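Local structure of HpcE (Thermus thermophilus, 1WZO) at residues K2-L7 / G20-E25; L86-A91 / D149-L154; D115-V120 / Y190-L195; A126-A131 / V210-T215; A173-E178 / S220-G225. The protein probably isomerises 2-hydroxyhepta-2,4-diene-1,7-dioate in the breakdown of homoprotocatechuate, as a member of the fumarylacetoacetate hydrolase family. All blocks are in the same frame, centred on the assembly; numbering follows the deposited sequence.

Contact 1. Residues K2-L7 / G20-E25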
# COMPACT_ATOMS: atom_id res chain seq x y z
N LYS B 2 -7.02 23.79 -1.90
CA LYS B 2 -5.63 23.40 -1.71
C LYS B 2 -5.55 22.30 -0.65
O LYS B 2 -5.64 22.57 0.55
CB LYS B 2 -4.79 24.60 -1.28
CG LYS B 2 -4.64 25.67 -2.35
CD LYS B 2 -3.87 26.88 -1.83
CE LYS B 2 -3.65 27.92 -2.92
NZ LYS B 2 -4.94 28.41 -3.50
N LEU B 3 -5.42 21.07 -1.11
CA LEU B 3 -5.34 19.93 -0.21
C LEU B 3 -3.93 19.83 0.36
O LEU B 3 -2.95 20.14 -0.32
CB LEU B 3 -5.71 18.64 -0.96
CG LEU B 3 -7.07 18.70 -1.66
CD1 LEU B 3 -7.39 17.37 -2.32
CD2 LEU B 3 -8.15 19.07 -0.66
N ALA B 4 -3.83 19.41 1.62
CA ALA B 4 -2.53 19.28 2.27
C ALA B 4 -2.55 18.15 3.30
O ALA B 4 -3.62 17.73 3.75
CB ALA B 4 -2.17 20.59 2.96
N ARG B 5 -1.37 17.65 3.63
CA ARG B 5 -1.23 16.59 4.62
C ARG B 5 -0.19 17.09 5.62
O ARG B 5 0.82 17.68 5.25
CB ARG B 5 -0.77 15.28 3.97
CG ARG B 5 -1.85 14.63 3.13
CD ARG B 5 -1.37 13.35 2.44
NE ARG B 5 -0.98 12.28 3.35
CZ ARG B 5 0.27 11.95 3.65
NH1 ARG B 5 1.29 12.62 3.13
NH2 ARG B 5 0.52 10.93 4.47
N PHE B 6 -0.46 16.86 6.90
CA PHE B 6 0.47 17.31 7.93
C PHE B 6 0.43 16.41 9.15
O PHE B 6 -0.52 15.67 9.36
CB PHE B 6 0.16 18.76 8.32
CG PHE B 6 -1.24 18.97 8.82
CD1 PHE B 6 -1.53 18.89 10.18
CD2 PHE B 6 -2.28 19.24 7.93
CE1 PHE B 6 -2.83 19.08 10.65
CE2 PHE B 6 -3.58 19.42 8.38
CZ PHE B 6 -3.86 19.35 9.75
N LEU B 7 1.49 16.47 9.95
CA LEU B 7 1.60 15.65 11.14
C LEU B 7 1.47 16.55 12.37
O LEU B 7 2.12 17.59 12.46
CB LEU B 7 2.95 14.93 11.14
CG LEU B 7 3.23 13.83 12.17
CD1 LEU B 7 2.21 12.71 12.04
CD2 LEU B 7 4.64 13.29 11.93
N GLY B 20 -4.63 30.92 5.38
CA GLY B 20 -3.39 30.67 6.09
C GLY B 20 -3.49 29.67 7.23
O GLY B 20 -2.63 29.66 8.11
N LEU B 21 -4.52 28.84 7.23
CA LEU B 21 -4.69 27.84 8.28
C LEU B 21 -5.01 26.47 7.70
O LEU B 21 -5.58 26.36 6.62
CB LEU B 21 -5.79 28.27 9.25
CG LEU B 21 -5.50 29.54 10.06
CD1 LEU B 21 -6.69 29.86 10.94
CD2 LEU B 21 -4.24 29.35 10.90
N LEU B 22 -4.64 25.43 8.44
CA LEU B 22 -4.89 24.06 8.02
C LEU B 22 -6.05 23.46 8.79
O LEU B 22 -6.04 23.45 10.02
CB LEU B 22 -3.64 23.20 8.24
CG LEU B 22 -2.43 23.48 7.35
CD1 LEU B 22 -1.20 22.77 7.92
CD2 LEU B 22 -2.72 23.01 5.92
N LEU B 23 -7.05 22.96 8.07
CA LEU B 23 -8.21 22.35 8.70
C LEU B 23 -8.16 20.84 8.50
O LEU B 23 -7.99 20.38 7.37
CB LEU B 23 -9.50 22.91 8.08
CG LEU B 23 -9.64 24.43 8.11
CD1 LEU B 23 -10.99 24.82 7.52
CD2 LEU B 23 -9.52 24.94 9.53
N ASP B 24 -8.30 20.08 9.57
CA ASP B 24 -8.27 18.63 9.45
C ASP B 24 -9.61 18.04 9.05
O ASP B 24 -10.58 18.77 8.81
CB ASP B 24 -7.79 17.97 10.76
CG ASP B 24 -8.65 18.34 11.96
OD1 ASP B 24 -9.86 18.56 11.78
OD2 ASP B 24 -8.10 18.39 13.08
N GLU B 25 -9.67 16.72 8.98
CA GLU B 25 -10.87 15.99 8.59
C GLU B 25 -12.08 16.30 9.47
O GLU B 25 -13.23 16.12 9.05
CB GLU B 25 -10.61 14.48 8.63
CG GLU B 25 -9.35 14.05 7.89
CD GLU B 25 -8.12 14.05 8.77
OE1 GLU B 25 -7.84 15.07 9.43
OE2 GLU B 25 -7.41 13.02 8.79
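Leu22 packs against Ala4 and Phe6 in a buried, apolar contact between strands 2-8 and 21-23, which both pair antiparallel with strand 11-18 but not with each other. The nearest CA atoms, those of Ala4 and Leu22, stand 7.8 Å apart, and side chains bridge the interval. Ala4 and Phe6, alternate residues on one side of their strand, both point toward the other segment, and each receives one methyl of Leu22. Leu22 CD2 rests 3.9 Å from Ala4 CB. Leu22 CD1 lies over one face of the Phe6 ring, 4.1 Å from its centroid and 27° off the normal, a CH-pi contact. Further out along the ring, Leu22 CB comes within 3.8 Å of Phe6 CE2, so the two side chains slide past one another in opposite directions. The ring can lie this way because Phe6 CG sits between the backbone N and the carbonyl carbon (chi1 58°). The rings of His13 and His30 also meet Phe6, while Val35 and Trp37 touch Leu22. With an alanine here the ring is gone, which would probably leave Leu22 CD1 without a surface to rest on and open a gap beside both histidines. Across these two segments the bonding is dispersive and hydrophobic, so cohesion depends on shape, while alignment comes through strand 11-18, which pairs with both strands.

Contact 2. Residues L86-A91 / D149-L154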
# COMPACT_ATOMS: atom_id res chain seq x y z
N LEU B 86 19.61 17.55 0.98
CA LEU B 86 20.99 17.20 1.28
C LEU B 86 21.88 17.46 0.08
O LEU B 86 21.66 16.94 -1.02
CB LEU B 86 21.08 15.73 1.71
CG LEU B 86 20.23 15.39 2.94
CD1 LEU B 86 20.23 13.89 3.18
CD2 LEU B 86 20.77 16.12 4.15
N TYR B 87 22.90 18.29 0.29
CA TYR B 87 23.84 18.64 -0.76
C TYR B 87 24.90 17.54 -0.88
O TYR B 87 25.54 17.17 0.10
CB TYR B 87 24.49 19.99 -0.42
CG TYR B 87 25.33 20.59 -1.52
CD1 TYR B 87 26.63 20.14 -1.76
CD2 TYR B 87 24.84 21.63 -2.31
CE1 TYR B 87 27.42 20.71 -2.76
CE2 TYR B 87 25.62 22.21 -3.31
CZ TYR B 87 26.91 21.74 -3.53
OH TYR B 87 27.70 22.33 -4.49
N PRO B 88 25.10 16.99 -2.09
CA PRO B 88 26.09 15.92 -2.31
C PRO B 88 27.49 16.36 -1.92
O PRO B 88 28.00 17.36 -2.42
CB PRO B 88 25.98 15.64 -3.80
CG PRO B 88 24.55 15.97 -4.10
CD PRO B 88 24.37 17.26 -3.34
N LYS B 89 28.12 15.59 -1.03
CA LYS B 89 29.47 15.89 -0.56
C LYS B 89 30.44 16.07 -1.73
O LYS B 89 30.57 15.18 -2.57
CB LYS B 89 29.97 14.76 0.34
CG LYS B 89 31.33 15.02 0.97
CD LYS B 89 31.26 16.18 1.96
CE LYS B 89 30.19 15.92 3.02
NZ LYS B 89 30.36 14.58 3.64
N GLY B 90 31.10 17.22 -1.77
CA GLY B 90 32.07 17.48 -2.83
C GLY B 90 31.52 17.97 -4.16
O GLY B 90 32.29 18.33 -5.04
N ALA B 91 30.20 17.98 -4.31
CA ALA B 91 29.60 18.45 -5.56
C ALA B 91 29.86 19.94 -5.72
O ALA B 91 29.81 20.70 -4.75
CB ALA B 91 28.10 18.18 -5.55
N ASP B 149 18.48 10.94 -2.89
CA ASP B 149 17.55 11.17 -1.78
C ASP B 149 17.40 12.68 -1.54
O ASP B 149 18.38 13.43 -1.54
CB ASP B 149 18.06 10.51 -0.50
CG ASP B 149 17.96 8.98 -0.53
OD1 ASP B 149 17.36 8.41 -1.46
OD2 ASP B 149 18.50 8.34 0.41
N THR B 150 16.15 13.11 -1.34
CA THR B 150 15.76 14.50 -1.08
C THR B 150 15.83 15.44 -2.28
O THR B 150 15.59 16.64 -2.13
CB THR B 150 16.58 15.19 0.05
OG1 THR B 150 17.88 15.56 -0.43
CG2 THR B 150 16.71 14.27 1.27
N PHE B 151 16.12 14.92 -3.47
CA PHE B 151 16.21 15.79 -4.64
C PHE B 151 14.89 16.13 -5.33
O PHE B 151 14.89 16.62 -6.46
CB PHE B 151 17.21 15.23 -5.66
CG PHE B 151 18.60 15.80 -5.52
CD1 PHE B 151 19.41 15.97 -6.64
CD2 PHE B 151 19.08 16.20 -4.27
CE1 PHE B 151 20.69 16.54 -6.52
CE2 PHE B 151 20.35 16.76 -4.14
CZ PHE B 151 21.16 16.93 -5.26
N LEU B 152 13.77 15.88 -4.66
CA LEU B 152 12.49 16.24 -5.25
C LEU B 152 11.49 16.84 -4.26
O LEU B 152 10.50 16.20 -3.88
CB LEU B 152 11.83 15.07 -5.99
CG LEU B 152 10.54 15.47 -6.74
CD1 LEU B 152 10.84 16.66 -7.66
CD2 LEU B 152 10.01 14.28 -7.57
N PRO B 153 11.76 18.06 -3.78
CA PRO B 153 10.80 18.66 -2.86
C PRO B 153 9.49 18.72 -3.65
O PRO B 153 9.52 18.93 -4.86
CB PRO B 153 11.40 20.05 -2.61
CG PRO B 153 12.88 19.75 -2.60
CD PRO B 153 13.05 18.79 -3.77
N LEU B 154 8.36 18.50 -3.00
CA LEU B 154 7.09 18.51 -3.71
C LEU B 154 5.97 19.02 -2.81
O LEU B 154 5.79 18.52 -1.70
CB LEU B 154 6.75 17.10 -4.21
CG LEU B 154 5.53 16.96 -5.13
CD1 LEU B 154 5.90 17.44 -6.52
CD2 LEU B 154 5.08 15.50 -5.21
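Leu86 meets Thr150 through CB, CG and CD1, and the two side chains cross at about a right angle. Its CB lies 3.9 Å from Thr150 OG1. One bond further, Leu86 CG is 4.1 Å from both OG1 and CG2 of Thr150, and at the tip Leu86 CD1 comes to 4.0 Å from the Thr150 CG2 methyl. The same hydroxyl oxygen accepts from the Leu86 backbone: Leu86 N donates to Thr150 OG1 over 3.0 Å in an almost straight bond (177°). Thr150 OG1 is aimed there by a first torsion of 77°, which sets it between its own N and carbonyl carbon. A valine in its place has a methyl where the hydroxyl was, and would probably leave the Leu86 amide without this acceptor. The contact thus ties strand 85-87, an outermost strand of the five-stranded sheet within this chain, to the loop leading into strand 152-159, and it does so just before a type II beta turn at Pro88 to Ala91. Phe151 completes the join: Leu86 O approaches the edge of its ring, 3.4 Å from CE2, and Pro88 CG comes obliquely to 3.7 Å from Phe151 CZ. Across the turn, Tyr87 OH donates to Ala91 O over 2.7 Å, from well above the carbonyl plane. The subunit interface lies close by, where Asp149 forms salt bridges with Arg11 of the second subunit and Lys109 of the fourth, and that Arg11 also packs on Leu86 and Thr150.

Contact 3. Residues D115-V120 / Y190-L195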
# COMPACT_ATOMS: atom_id res chain seq x y z
N ASP B 115 -8.27 15.41 -24.87
CA ASP B 115 -8.98 14.91 -23.69
C ASP B 115 -8.09 14.74 -22.46
O ASP B 115 -8.59 14.44 -21.37
CB ASP B 115 -9.60 13.54 -23.97
CG ASP B 115 -10.52 13.54 -25.18
OD1 ASP B 115 -11.42 14.39 -25.24
OD2 ASP B 115 -10.33 12.67 -26.06
N ALA B 116 -6.79 14.93 -22.63
CA ALA B 116 -5.84 14.73 -21.54
C ALA B 116 -6.09 15.47 -20.23
O ALA B 116 -6.08 14.86 -19.17
CB ALA B 116 -4.42 15.02 -22.03
N LEU B 117 -6.30 16.78 -20.30
CA LEU B 117 -6.51 17.54 -19.07
C LEU B 117 -7.72 17.07 -18.28
O LEU B 117 -7.83 17.38 -17.09
CB LEU B 117 -6.60 19.05 -19.37
CG LEU B 117 -5.32 19.67 -19.94
CD1 LEU B 117 -5.46 21.19 -20.01
CD2 LEU B 117 -4.13 19.31 -19.06
N ASP B 118 -8.61 16.31 -18.91
CA ASP B 118 -9.78 15.78 -18.22
C ASP B 118 -9.40 14.66 -17.25
O ASP B 118 -10.20 14.25 -16.41
CB ASP B 118 -10.81 15.23 -19.21
CG ASP B 118 -11.45 16.30 -20.05
OD1 ASP B 118 -11.77 17.38 -19.49
OD2 ASP B 118 -11.64 16.07 -21.26
N TYR B 119 -8.18 14.15 -17.38
CA TYR B 119 -7.71 13.07 -16.50
C TYR B 119 -6.84 13.58 -15.37
O TYR B 119 -6.37 12.80 -14.55
CB TYR B 119 -6.93 12.02 -17.30
CG TYR B 119 -7.79 11.24 -18.27
CD1 TYR B 119 -8.24 11.82 -19.46
CD2 TYR B 119 -8.16 9.93 -17.99
CE1 TYR B 119 -9.04 11.10 -20.34
CE2 TYR B 119 -8.95 9.20 -18.86
CZ TYR B 119 -9.40 9.80 -20.03
OH TYR B 119 -10.20 9.08 -20.89
N VAL B 120 -6.63 14.89 -15.33
CA VAL B 120 -5.80 15.52 -14.31
C VAL B 120 -6.56 15.80 -13.02
O VAL B 120 -7.65 16.37 -13.04
CB VAL B 120 -5.20 16.84 -14.84
CG1 VAL B 120 -4.45 17.57 -13.74
CG2 VAL B 120 -4.28 16.55 -16.02
N TYR B 190 6.41 21.25 -25.22
CA TYR B 190 5.35 20.24 -25.29
C TYR B 190 4.43 20.58 -24.12
O TYR B 190 4.88 20.68 -22.98
CB TYR B 190 5.90 18.82 -25.09
CG TYR B 190 6.52 18.19 -26.31
CD1 TYR B 190 7.89 18.28 -26.56
CD2 TYR B 190 5.73 17.48 -27.22
CE1 TYR B 190 8.46 17.67 -27.68
CE2 TYR B 190 6.29 16.86 -28.34
CZ TYR B 190 7.65 16.97 -28.56
OH TYR B 190 8.20 16.35 -29.66
N SER B 191 3.14 20.74 -24.40
CA SER B 191 2.19 21.07 -23.35
C SER B 191 1.91 19.87 -22.45
O SER B 191 2.29 18.74 -22.77
CB SER B 191 0.87 21.52 -23.97
OG SER B 191 0.24 20.45 -24.67
N VAL B 192 1.26 20.13 -21.33
CA VAL B 192 0.89 19.07 -20.40
C VAL B 192 0.06 18.04 -21.17
O VAL B 192 0.30 16.84 -21.08
CB VAL B 192 0.05 19.63 -19.24
CG1 VAL B 192 -0.47 18.49 -18.39
CG2 VAL B 192 0.89 20.60 -18.41
N ALA B 193 -0.91 18.53 -21.94
CA ALA B 193 -1.76 17.64 -22.73
C ALA B 193 -0.95 16.80 -23.71
O ALA B 193 -1.19 15.60 -23.84
CB ALA B 193 -2.81 18.46 -23.48
N GLU B 194 -0.01 17.41 -24.41
CA GLU B 194 0.81 16.66 -25.37
C GLU B 194 1.70 15.63 -24.68
O GLU B 194 1.91 14.53 -25.20
CB GLU B 194 1.66 17.62 -26.20
CG GLU B 194 0.84 18.50 -27.15
CD GLU B 194 1.71 19.50 -27.87
OE1 GLU B 194 2.42 20.26 -27.18
OE2 GLU B 194 1.67 19.53 -29.12
N LEU B 195 2.23 15.99 -23.51
CA LEU B 195 3.09 15.10 -22.75
C LEU B 195 2.32 13.87 -22.24
O LEU B 195 2.80 12.74 -22.34
CB LEU B 195 3.72 15.86 -21.57
CG LEU B 195 4.76 16.91 -21.93
CD1 LEU B 195 5.14 17.73 -20.71
CD2 LEU B 195 6.00 16.22 -22.52
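Glu194 OE1 accepts from the backbone N of Ser191 at 2.9 Å, using its anti lone pair in a nearly straight bond (172°), and also takes a salt bridge from Arg64. In return Glu194 N donates to Ser191 OG over 3.1 Å. These reciprocal bonds make a capping box, with Ser191 as N-cap of helix 192-200, and they fix the first turn that segment 115-120 packs against. Close approach is possible here because both residues at the nearest approach are alanines: the CA atoms of Ala116 and Ala193 are 5.2 Å apart. Ala116 CB points toward the helix and lies 3.7 Å from Ala193 O, with Ala193 CB at 4.1 Å from the same methyl. Beside this pair Leu117 reaches across with one branch. Its CD2 touches Val192 CG1 at 3.8 Å, the two side chains meeting at about a right angle. With CG1 anti to the backbone N (chi1 172°), Val192 presents that methyl to Leu117. The weakly bonded helix about 113-116 and the 3-10 segment 117-119 lie alongside the start of helix 192-200, whose Leu196 touches Ala116 as well, and strand 94-104 lies close by, with Val102 meeting both Val192 and Val120.

Contact 4. Residues A126-A131 / V210-T215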
# COMPACT_ATOMS: atom_id res chain seq x y z
N ALA B 126 7.16 21.62 -7.87
CA ALA B 126 8.26 20.67 -7.71
C ALA B 126 9.59 21.38 -7.87
O ALA B 126 9.72 22.33 -8.65
CB ALA B 126 8.15 19.54 -8.74
N ASN B 127 10.58 20.91 -7.12
CA ASN B 127 11.93 21.43 -7.23
C ASN B 127 12.72 20.21 -7.74
O ASN B 127 13.12 19.35 -6.95
CB ASN B 127 12.46 21.87 -5.86
CG ASN B 127 13.79 22.59 -5.97
OD1 ASN B 127 14.47 22.49 -6.99
ND2 ASN B 127 14.16 23.31 -4.92
N ASP B 128 12.90 20.14 -9.05
CA ASP B 128 13.60 19.01 -9.67
C ASP B 128 15.11 19.24 -9.69
O ASP B 128 15.69 19.55 -10.73
CB ASP B 128 13.04 18.80 -11.09
CG ASP B 128 13.74 17.69 -11.85
OD1 ASP B 128 14.11 16.68 -11.22
OD2 ASP B 128 13.91 17.83 -13.08
N LEU B 129 15.72 19.09 -8.52
CA LEU B 129 17.15 19.32 -8.36
C LEU B 129 18.04 18.41 -9.20
O LEU B 129 17.66 17.30 -9.58
CB LEU B 129 17.53 19.21 -6.88
CG LEU B 129 17.01 20.34 -5.98
CD1 LEU B 129 16.26 19.77 -4.78
CD2 LEU B 129 18.19 21.20 -5.52
N VAL B 130 19.23 18.91 -9.50
CA VAL B 130 20.18 18.15 -10.28
C VAL B 130 21.60 18.49 -9.86
O VAL B 130 21.90 19.64 -9.51
CB VAL B 130 20.03 18.43 -11.80
CG1 VAL B 130 20.21 19.93 -12.08
CG2 VAL B 130 21.07 17.64 -12.58
N ALA B 131 22.47 17.48 -9.86
CA ALA B 131 23.87 17.69 -9.53
C ALA B 131 24.57 17.52 -10.88
O ALA B 131 24.86 16.40 -11.31
CB ALA B 131 24.35 16.64 -8.54
N VAL B 210 2.82 11.20 -11.20
CA VAL B 210 3.16 12.61 -11.39
C VAL B 210 4.02 12.91 -12.62
O VAL B 210 4.93 12.15 -12.95
CB VAL B 210 3.93 13.14 -10.14
CG1 VAL B 210 4.37 14.59 -10.36
CG2 VAL B 210 3.04 13.02 -8.90
N LEU B 211 3.70 14.02 -13.28
CA LEU B 211 4.45 14.46 -14.45
C LEU B 211 5.11 15.79 -14.13
O LEU B 211 4.43 16.74 -13.72
CB LEU B 211 3.51 14.63 -15.65
CG LEU B 211 4.09 15.36 -16.87
CD1 LEU B 211 5.23 14.55 -17.48
CD2 LEU B 211 2.98 15.57 -17.90
N LEU B 212 6.43 15.84 -14.28
CA LEU B 212 7.19 17.07 -14.05
C LEU B 212 7.35 17.64 -15.45
O LEU B 212 7.82 16.96 -16.36
CB LEU B 212 8.56 16.74 -13.44
CG LEU B 212 8.50 15.96 -12.12
CD1 LEU B 212 9.91 15.71 -11.60
CD2 LEU B 212 7.68 16.74 -11.09
N THR B 213 6.97 18.90 -15.62
CA THR B 213 6.98 19.51 -16.94
C THR B 213 8.22 20.27 -17.41
O THR B 213 8.20 20.86 -18.49
CB THR B 213 5.74 20.41 -17.08
OG1 THR B 213 5.73 21.39 -16.04
CG2 THR B 213 4.47 19.55 -16.96
N GLY B 214 9.28 20.25 -16.63
CA GLY B 214 10.50 20.93 -17.04
C GLY B 214 10.65 22.33 -16.49
O GLY B 214 9.80 22.81 -15.74
N THR B 215 11.74 22.99 -16.88
CA THR B 215 12.01 24.35 -16.41
C THR B 215 12.91 25.10 -17.39
O THR B 215 13.69 24.50 -18.13
CB THR B 215 12.70 24.32 -15.03
OG1 THR B 215 12.52 25.58 -14.37
CG2 THR B 215 14.20 24.06 -15.19
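The apolar part of this contact is a single pairing: Ala126 CB, pointing toward segment 210-215, meets Leu212 CD2 at 3.7 Å. Leu212 also points across the interval, with CG anti to its carbonyl carbon and beside its backbone N (chi1 -57°), and each of its methyls finds a different partner. The mixed part belongs to the other methyl, for Leu212 CD1 lies 4.3 Å from Asp128 CG, so a carboxylate borders on an aliphatic tip. The polar bonds of Asp128 run elsewhere: OD2 forms a salt bridge with Lys146 and OD1 one with Lys73, while Glu97 and Glu99 stand close to OD2. This buried group of acids and lysines is consistent with the carboxylate-rich active-site pocket of the fumarylacetoacetate hydrolase family, and Leu212 would then form part of its apolar border. Asp128 is the centre of an inverse gamma turn, which interrupts the strand between Asn127 and Val130 while its CB still points toward segment 210-215. In the fold the centre of the contact lies about 6 Å from the centre of the chain, where strand 94-104 pairs antiparallel with both 120-131 and 210-212; on Leu211's side helix 192-200 packs against the shorter strand, and strand 152-159 meets Ala126.

Contact 5. Residues A173-E178 / S220-G225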
# COMPACT_ATOMS: atom_id res chain seq x y z
N ALA B 173 11.41 31.56 -8.61
CA ALA B 173 12.28 30.88 -7.66
C ALA B 173 13.12 31.90 -6.92
O ALA B 173 13.69 32.82 -7.53
CB ALA B 173 13.19 29.89 -8.39
N TYR B 174 13.19 31.75 -5.61
CA TYR B 174 13.97 32.64 -4.77
C TYR B 174 15.00 31.83 -3.99
O TYR B 174 14.73 30.70 -3.58
CB TYR B 174 13.07 33.35 -3.75
CG TYR B 174 11.92 34.14 -4.32
CD1 TYR B 174 10.79 33.49 -4.84
CD2 TYR B 174 11.93 35.53 -4.30
CE1 TYR B 174 9.70 34.22 -5.32
CE2 TYR B 174 10.84 36.27 -4.78
CZ TYR B 174 9.73 35.61 -5.29
OH TYR B 174 8.66 36.34 -5.74
N VAL B 175 16.18 32.41 -3.80
CA VAL B 175 17.23 31.76 -3.03
C VAL B 175 17.59 32.75 -1.92
O VAL B 175 18.06 33.86 -2.19
CB VAL B 175 18.49 31.45 -3.87
CG1 VAL B 175 19.58 30.88 -2.98
CG2 VAL B 175 18.15 30.45 -4.96
N ASN B 176 17.32 32.36 -0.68
CA ASN B 176 17.60 33.21 0.47
C ASN B 176 16.81 34.52 0.38
O ASN B 176 17.35 35.60 0.66
CB ASN B 176 19.10 33.51 0.57
CG ASN B 176 19.93 32.26 0.71
OD1 ASN B 176 19.58 31.34 1.46
ND2 ASN B 176 21.05 32.21 -0.01
N GLY B 177 15.55 34.42 -0.02
CA GLY B 177 14.70 35.59 -0.12
C GLY B 177 14.90 36.46 -1.35
O GLY B 177 14.13 37.38 -1.59
N GLU B 178 15.93 36.17 -2.15
CA GLU B 178 16.18 36.96 -3.34
C GLU B 178 15.70 36.28 -4.62
O GLU B 178 16.03 35.12 -4.88
CB GLU B 178 17.66 37.30 -3.46
CG GLU B 178 18.00 38.19 -4.65
CD GLU B 178 19.37 38.83 -4.54
OE1 GLU B 178 19.79 39.49 -5.52
OE2 GLU B 178 20.02 38.68 -3.49
N SER B 220 20.34 29.24 -11.49
CA SER B 220 19.81 28.31 -10.50
C SER B 220 20.77 27.54 -9.59
O SER B 220 20.35 26.58 -8.94
CB SER B 220 18.92 27.31 -11.23
OG SER B 220 19.63 26.73 -12.32
N GLN B 221 22.04 27.94 -9.54
CA GLN B 221 22.98 27.23 -8.69
C GLN B 221 22.73 27.52 -7.22
O GLN B 221 22.49 28.66 -6.82
CB GLN B 221 24.42 27.58 -9.07
CG GLN B 221 25.46 27.01 -8.12
CD GLN B 221 26.86 26.99 -8.71
OE1 GLN B 221 27.20 27.84 -9.53
NE2 GLN B 221 27.67 26.02 -8.30
N VAL B 222 22.77 26.47 -6.40
CA VAL B 222 22.54 26.61 -4.97
C VAL B 222 23.67 25.98 -4.17
O VAL B 222 24.40 25.13 -4.67
CB VAL B 222 21.19 25.97 -4.57
CG1 VAL B 222 20.05 26.78 -5.18
CG2 VAL B 222 21.13 24.53 -5.05
N ARG B 223 23.80 26.40 -2.92
CA ARG B 223 24.86 25.88 -2.06
C ARG B 223 24.37 25.59 -0.65
O ARG B 223 23.28 26.01 -0.25
CB ARG B 223 26.01 26.90 -2.01
CG ARG B 223 26.54 27.28 -3.38
CD ARG B 223 27.64 28.32 -3.27
NE ARG B 223 28.18 28.69 -4.57
CZ ARG B 223 27.49 29.30 -5.53
NH1 ARG B 223 26.22 29.63 -5.33
NH2 ARG B 223 28.07 29.59 -6.69
N PRO B 224 25.16 24.84 0.13
CA PRO B 224 24.77 24.51 1.51
C PRO B 224 24.41 25.79 2.27
O PRO B 224 25.13 26.78 2.17
CB PRO B 224 26.02 23.84 2.07
CG PRO B 224 26.58 23.15 0.87
CD PRO B 224 26.45 24.21 -0.21
N GLY B 225 23.31 25.75 3.01
CA GLY B 225 22.91 26.92 3.76
C GLY B 225 21.83 27.74 3.09
O GLY B 225 21.10 28.48 3.75
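Val175 and Val222 form the apolar centre of this contact, meeting through one methyl each: Val175 CG2 is 4.1 Å from Val222 CG1. Val175 holds CG1 anti to its backbone N (chi1 176°), which leaves CG2 as the branch that meets the other valine. Toward the solvent a looser approach follows, with Asn176 OD1 at 4.0 Å from Gly225 O, two acceptors that merely lie near each other. What settles the asparagine is the next shell: its OD1 accepts from Val227 N and its ND2 donates to Asp226 OD1, so both ends of the amide are used just beyond Gly225. The backbone sets the stage for this. Residues Val175 to Glu178 form a type I' beta turn, the tight two-residue link of a beta hairpin, closed by Val175 N to Glu178 O at 2.9 Å and by Glu178 N to Val175 O at 3.1 Å. Asn176 and Gly177 take the two positive-phi positions of that turn, a familiar Asn-Gly pairing. Further out, Tyr96, Met228 and Ile242 pack on Val222, and Arg180 touches Val175. The hairpin of strands 170-175 and 178-184 packs here on the weakly bonded strand about 221-222. The chemistry divides by depth: the buried valines meet by apolar packing, whereas at the exposed tip directed amide bonds to Asp226 and Val227 fix how the turn sits.

Contact 4 touches both contact 2 and contact 3. It joins contact 2 through Pro153 O and Asn127 N, 3.2 Å apart in a probable hydrogen bond, and contact 3 through Leu195 CB on Leu211 CD2 at 3.7 Å. Contact 2 in turn touches contact 5, where Tyr87 CE2 lies 3.4 Å from Val222 O. Contacts 3 and 5 lie on opposite sides of the chain's centre, their own centres about 31 Å apart. Contact 1 touches none of the others; its centre is about 24 Å from that of contact 4, whose Asp128 belongs to a cluster of acids and lysines that is probably part of the active site.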